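Local coordinates for oxidized polyvinyl alcohol hydrolase (Sphingopyxis, PDB 3WLA), which hydrolyses beta-diketones such as 4,6-nonanedione and the oxidized form of polyvinyl alcohol, the second step in breakdown of that polymer, at residues E14-K19 / T24-D29; M81-V86 / E139-C144. One frame throughout, in Å; residues are numbered along the deposited sequence.

Interaction 1: E14-K19 / T24-D29; sequences EGFTPK and TDFPSD
Phe16 and Phe26 form a T-shaped aromatic pair, the edge of Phe26 directed at a face of Phe16. The ring planes meet at 79° and the centroids lie 5.0 Å apart. Phe26 CD1 sits over the middle of the Phe16 ring, 3.6 Å from Phe16 CD2, so the C-H edge of one ring meets the pi cloud of the other. On Phe16, CG is anti to the backbone N (chi1 -173°), which swings the ring from the loop across to the strand and stands its face against Phe26. Phe26 has the same first torsion (chi1 180°), and this brings the CD1 corner of its ring, rather than a face, up to Phe16; the two side chains cross at about a right angle.

Polar contacts are slight. The carbonyl O of Thr24 lies near the plane of the Phe16 ring, 3.6 Å from Phe16 CE1, where an aromatic C-H carries a little positive charge. The carbonyl O of Asp25 lies slantwise to the same ring, 4.0 Å from Phe16 CD1.

Aliphatic packing completes the contact: Pro27 CD packs against Phe16 CB at 4.3 Å. Cys144 of helix 133-145 touches both phenylalanine rings, and Pro13 packs on Phe26 and Pro27. With no hydrogen bond between them, the two segments are held by the aromatic pair and by van der Waals packing.

On the strand side, Arg33 of strand 31-38 is paired with Asp25 and Phe26 together, a G1 beta bulge with positive phi at Asp25. The contact is thus an edge-to-face aromatic pair that packs the N-terminal loop on the bulged outermost strand 21-28 of the central alpha/beta-hydrolase sheet.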
loop_
_atom_site.group_PDB
_atom_site.type_symbol
_atom_site.label_atom_id
_atom_site.label_comp_id
_atom_site.label_asym_id
_atom_site.label_seq_id
_atom_site.Cartn_x
_atom_site.Cartn_y
_atom_site.Cartn_z
ATOM N N GLU A 14 14.981 3.478 -21.623
ATOM C CA GLU A 14 15.598 3.108 -22.890
ATOM C C GLU A 14 15.512 1.611 -23.094
ATOM O O GLU A 14 15.925 0.858 -22.211
ATOM C CB GLU A 14 17.090 3.469 -22.879
ATOM C CG GLU A 14 17.445 4.888 -22.422
ATOM C CD GLU A 14 17.386 5.905 -23.565
ATOM O OE1 GLU A 14 17.337 5.454 -24.743
ATOM O OE2 GLU A 14 17.408 7.139 -23.287
ATOM N N GLY A 15 14.988 1.180 -24.238
ATOM C CA GLY A 15 14.939 -0.241 -24.529
ATOM C C GLY A 15 13.750 -1.014 -24.016
ATOM O O GLY A 15 13.613 -2.224 -24.279
ATOM N N PHE A 16 12.882 -0.333 -23.276
ATOM C CA PHE A 16 11.711 -0.999 -22.744
ATOM C C PHE A 16 10.428 -0.423 -23.324
ATOM O O PHE A 16 10.283 0.789 -23.427
ATOM C CB PHE A 16 11.626 -0.825 -21.211
ATOM C CG PHE A 16 10.532 -1.628 -20.589
ATOM C CD1 PHE A 16 10.733 -2.978 -20.277
ATOM C CD2 PHE A 16 9.261 -1.080 -20.418
ATOM C CE1 PHE A 16 9.681 -3.760 -19.817
ATOM C CE2 PHE A 16 8.211 -1.860 -19.959
ATOM C CZ PHE A 16 8.418 -3.196 -19.661
ATOM N N THR A 17 9.493 -1.304 -23.656
ATOM C CA THR A 17 8.189 -0.895 -24.145
ATOM C C THR A 17 7.175 -1.819 -23.457
ATOM O O THR A 17 7.274 -3.057 -23.507
ATOM C CB THR A 17 8.118 -0.966 -25.710
ATOM O OG1 THR A 17 8.092 -2.323 -26.129
ATOM C CG2 THR A 17 9.358 -0.299 -26.323
ATOM N N PRO A 18 6.168 -1.209 -22.801
ATOM C CA PRO A 18 5.128 -1.909 -22.070
ATOM C C PRO A 18 4.152 -2.651 -22.930
ATOM O O PRO A 18 3.889 -2.237 -24.038
ATOM C CB PRO A 18 4.454 -0.772 -21.305
ATOM C CG PRO A 18 4.408 0.291 -22.303
ATOM C CD PRO A 18 5.831 0.225 -22.919
ATOM N N LYS A 19 3.607 -3.743 -22.414
ATOM C CA LYS A 19 2.598 -4.481 -23.148
ATOM C C LYS A 19 1.597 -5.062 -22.164
ATOM O O LYS A 19 1.817 -5.017 -20.948
ATOM C CB LYS A 19 3.214 -5.618 -23.963
ATOM C CG LYS A 19 3.927 -6.624 -23.158
ATOM C CD LYS A 19 4.766 -7.499 -24.083
ATOM C CE LYS A 19 5.145 -8.795 -23.422
ATOM N NZ LYS A 19 5.748 -9.754 -24.406
ATOM N N THR A 24 8.630 -8.215 -18.130
ATOM C CA THR A 24 9.860 -8.557 -17.406
ATOM C C THR A 24 11.017 -7.688 -17.886
ATOM O O THR A 24 10.924 -6.997 -18.904
ATOM C CB THR A 24 10.227 -10.058 -17.565
ATOM O OG1 THR A 24 10.309 -10.396 -18.974
ATOM C CG2 THR A 24 9.148 -10.936 -16.874
ATOM N N ASP A 25 12.085 -7.643 -17.108
ATOM C CA ASP A 25 13.251 -6.838 -17.464
ATOM C C ASP A 25 13.102 -5.332 -17.566
ATOM O O ASP A 25 13.759 -4.666 -18.377
ATOM C CB ASP A 25 13.892 -7.376 -18.757
ATOM C CG ASP A 25 14.497 -8.757 -18.562
ATOM O OD1 ASP A 25 14.911 -9.058 -17.418
ATOM O OD2 ASP A 25 14.563 -9.539 -19.541
ATOM N N PHE A 26 12.236 -4.781 -16.748
ATOM C CA PHE A 26 12.060 -3.342 -16.698
ATOM C C PHE A 26 13.246 -2.848 -15.883
ATOM O O PHE A 26 13.446 -3.281 -14.746
ATOM C CB PHE A 26 10.784 -3.001 -15.963
ATOM C CG PHE A 26 10.534 -1.547 -15.868
ATOM C CD1 PHE A 26 9.841 -0.888 -16.891
ATOM C CD2 PHE A 26 10.968 -0.828 -14.763
ATOM C CE1 PHE A 26 9.571 0.470 -16.803
ATOM C CE2 PHE A 26 10.715 0.538 -14.656
ATOM C CZ PHE A 26 10.006 1.195 -15.689
ATOM N N PRO A 27 14.069 -1.944 -16.439
ATOM C CA PRO A 27 15.215 -1.474 -15.673
ATOM C C PRO A 27 14.892 -0.425 -14.646
ATOM O O PRO A 27 14.281 0.599 -14.959
ATOM C CB PRO A 27 16.165 -0.951 -16.759
ATOM C CG PRO A 27 15.249 -0.497 -17.842
ATOM C CD PRO A 27 14.223 -1.612 -17.880
ATOM N N SER A 28 15.331 -0.654 -13.410
ATOM C CA SER A 28 15.025 0.322 -12.378
ATOM C C SER A 28 16.051 0.246 -11.254
ATOM O O SER A 28 16.167 -0.766 -10.580
ATOM C CB SER A 28 13.576 0.093 -11.862
ATOM O OG SER A 28 13.133 1.180 -11.054
ATOM N N ASP A 29 16.792 1.335 -11.072
ATOM C CA ASP A 29 17.847 1.405 -10.062
ATOM C C ASP A 29 18.816 0.244 -10.262
ATOM O O ASP A 29 19.371 -0.280 -9.304
ATOM C CB ASP A 29 17.274 1.386 -8.629
ATOM C CG ASP A 29 16.888 2.760 -8.167
ATOM O OD1 ASP A 29 17.786 3.617 -8.118
ATOM O OD2 ASP A 29 15.713 3.017 -7.867
#

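Interaction 2: M81-V86 / E139-C144; sequences MVISPV and EAMVRC
Ile83 on strand 81-85 and Met141 on helix 139-144 meet where the helix lies over the sheet, the two axes 10.0 Å apart at closest approach. Their N-to-C directions make an angle of 146°, so the helix runs roughly counter to the strand. No hydrogen bond joins them; the backbone bonds of the strand go to its neighbours in the sheet.

Met141 carries most of the helix's share of the contact. With CG anti to the backbone N (chi1 176°), its chain reaches out to the sheet, then bends at chi3 (75°) so that sulfur and methyl both lie against Ile83. Its SD is 3.5 Å from Ile83 CG2 and 3.7 Å from Pro85 CB, bridging two strand residues that point to the helix. The methyl CE presses on the same Ile83 branch, with CE to CG2 also 3.5 Å; the two side chains lie alongside, running in opposed senses. Ile83 spreads over two helix residues: CG2 goes to Met141, while CD1 reaches Val142 CG2 at a looser 4.2 Å. With an alanine in place of Met141, the sulfur and methyl that lie against Ile83 CG2 and Pro85 CB are gone, which would probably leave a gap between strand and helix.

On the helix, Arg143 donates NE and NH2 to the single oxygen OE2 of Glu139; the NE bond is 2.8 Å, in the guanidinium plane, and uses the anti lone pair. Arg143 NH1 has a second partner in Glu9.

Across the interface the chemistry is wholly apolar: dispersion and the exclusion of water hold helix to sheet, and the flexible thioether fits itself to a branched side chain and a proline ring together, while the Arg143-Glu139 pair takes no part in the contact with the strand.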
loop_
_atom_site.group_PDB
_atom_site.type_symbol
_atom_site.label_atom_id
_atom_site.label_comp_id
_atom_site.label_asym_id
_atom_site.label_seq_id
_atom_site.Cartn_x
_atom_site.Cartn_y
_atom_site.Cartn_z
ATOM N N MET A 81 -7.286 0.936 -15.094
ATOM C CA MET A 81 -6.082 0.282 -15.616
ATOM C C MET A 81 -5.475 -0.372 -14.339
ATOM O O MET A 81 -5.190 0.335 -13.360
ATOM C CB MET A 81 -5.107 1.325 -16.147
ATOM C CG MET A 81 -3.675 0.828 -16.196
ATOM S SD MET A 81 -3.408 -0.621 -17.258
ATOM C CE MET A 81 -3.046 0.246 -18.829
ATOM N N VAL A 82 -5.291 -1.690 -14.332
ATOM C CA VAL A 82 -4.722 -2.375 -13.140
ATOM C C VAL A 82 -3.260 -2.800 -13.457
ATOM O O VAL A 82 -3.008 -3.477 -14.478
ATOM C CB VAL A 82 -5.577 -3.635 -12.815
ATOM C CG1 VAL A 82 -5.092 -4.384 -11.523
ATOM C CG2 VAL A 82 -7.040 -3.201 -12.650
ATOM N N ILE A 83 -2.301 -2.362 -12.634
ATOM C CA ILE A 83 -0.902 -2.763 -12.846
ATOM C C ILE A 83 -0.420 -3.382 -11.510
ATOM O O ILE A 83 -0.404 -2.709 -10.484
ATOM C CB ILE A 83 -0.006 -1.549 -13.200
ATOM C CG1 ILE A 83 -0.581 -0.768 -14.366
ATOM C CG2 ILE A 83 1.431 -2.013 -13.579
ATOM C CD1 ILE A 83 0.032 0.605 -14.472
ATOM N N SER A 84 -0.079 -4.669 -11.497
ATOM C CA SER A 84 0.380 -5.279 -10.251
ATOM C C SER A 84 1.881 -5.571 -10.418
ATOM O O SER A 84 2.268 -6.302 -11.361
ATOM C CB SER A 84 -0.374 -6.575 -9.977
ATOM O OG SER A 84 -0.118 -7.026 -8.643
ATOM N N PRO A 85 2.725 -4.982 -9.552
ATOM C CA PRO A 85 4.183 -5.135 -9.562
ATOM C C PRO A 85 4.635 -6.385 -8.891
ATOM O O PRO A 85 4.039 -6.821 -7.922
ATOM C CB PRO A 85 4.667 -3.892 -8.846
ATOM C CG PRO A 85 3.606 -3.763 -7.739
ATOM C CD PRO A 85 2.293 -4.091 -8.441
ATOM N N VAL A 86 5.704 -6.974 -9.428
ATOM C CA VAL A 86 6.282 -8.172 -8.865
ATOM C C VAL A 86 7.392 -7.804 -7.838
ATOM O O VAL A 86 8.239 -6.911 -8.076
ATOM C CB VAL A 86 6.875 -9.083 -9.986
ATOM C CG1 VAL A 86 7.571 -10.288 -9.339
ATOM C CG2 VAL A 86 5.692 -9.576 -10.914
ATOM N N GLU A 139 6.633 4.102 -9.135
ATOM C CA GLU A 139 6.301 5.299 -9.926
ATOM C C GLU A 139 6.705 5.179 -11.413
ATOM O O GLU A 139 5.934 5.539 -12.307
ATOM C CB GLU A 139 6.962 6.538 -9.331
ATOM C CG GLU A 139 6.682 7.814 -10.142
ATOM C CD GLU A 139 7.404 9.015 -9.607
ATOM O OE1 GLU A 139 7.687 9.082 -8.378
ATOM O OE2 GLU A 139 7.682 9.914 -10.427
ATOM N N ALA A 140 7.927 4.693 -11.649
ATOM C CA ALA A 140 8.490 4.533 -12.981
ATOM C C ALA A 140 7.642 3.582 -13.799
ATOM O O ALA A 140 7.394 3.805 -15.014
ATOM C CB ALA A 140 9.903 4.008 -12.863
ATOM N N MET A 141 7.201 2.503 -13.140
ATOM C CA MET A 141 6.331 1.528 -13.772
ATOM C C MET A 141 5.051 2.197 -14.338
ATOM O O MET A 141 4.705 2.019 -15.512
ATOM C CB MET A 141 5.926 0.475 -12.746
ATOM C CG MET A 141 4.950 -0.556 -13.238
ATOM S SD MET A 141 4.419 -1.689 -11.846
ATOM C CE MET A 141 3.276 -0.589 -10.947
ATOM N N VAL A 142 4.340 2.935 -13.479
ATOM C CA VAL A 142 3.106 3.571 -13.891
ATOM C C VAL A 142 3.433 4.596 -14.960
ATOM O O VAL A 142 2.774 4.603 -15.997
ATOM C CB VAL A 142 2.378 4.237 -12.715
ATOM C CG1 VAL A 142 1.156 4.999 -13.233
ATOM C CG2 VAL A 142 1.912 3.139 -11.706
ATOM N N ARG A 143 4.435 5.447 -14.730
ATOM C CA ARG A 143 4.797 6.429 -15.770
ATOM C C ARG A 143 5.058 5.759 -17.129
ATOM O O ARG A 143 4.712 6.319 -18.172
ATOM C CB ARG A 143 6.019 7.240 -15.352
ATOM C CG ARG A 143 5.707 8.406 -14.458
ATOM C CD ARG A 143 6.975 9.188 -14.202
ATOM N NE ARG A 143 6.781 10.105 -13.078
ATOM C CZ ARG A 143 6.031 11.203 -13.114
ATOM N NH1 ARG A 143 5.397 11.554 -14.227
ATOM N NH2 ARG A 143 5.902 11.934 -12.019
ATOM N N CYS A 144 5.624 4.559 -17.134
ATOM C CA CYS A 144 5.900 3.867 -18.390
ATOM C C CYS A 144 4.642 3.300 -19.050
ATOM O O CYS A 144 4.458 3.454 -20.255
ATOM C CB CYS A 144 6.936 2.745 -18.198
ATOM S SG CYS A 144 7.280 1.710 -19.692
#

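In the fold
From the N terminus, the chain turns after loop 14-19 into strand 21-28, which folds back against the loop, and interaction 1 closes a short loop with only four residues between its segments. The chain then passes through strands 31-38 and 47-53 and helix 60-65 before strand 81-85; interaction 2 closes a much longer loop, with 52 residues between segments 81-86 and 139-144. The two contacts follow in series, neither nested nor crossed. They meet mainly at Cys144, whose disulfide with Cys12 ties the N-terminal loop covalently to the helix of interaction 2. Loop, outer strand, helix and inner strand 81-85 are thereby joined on one flank of the central sheet.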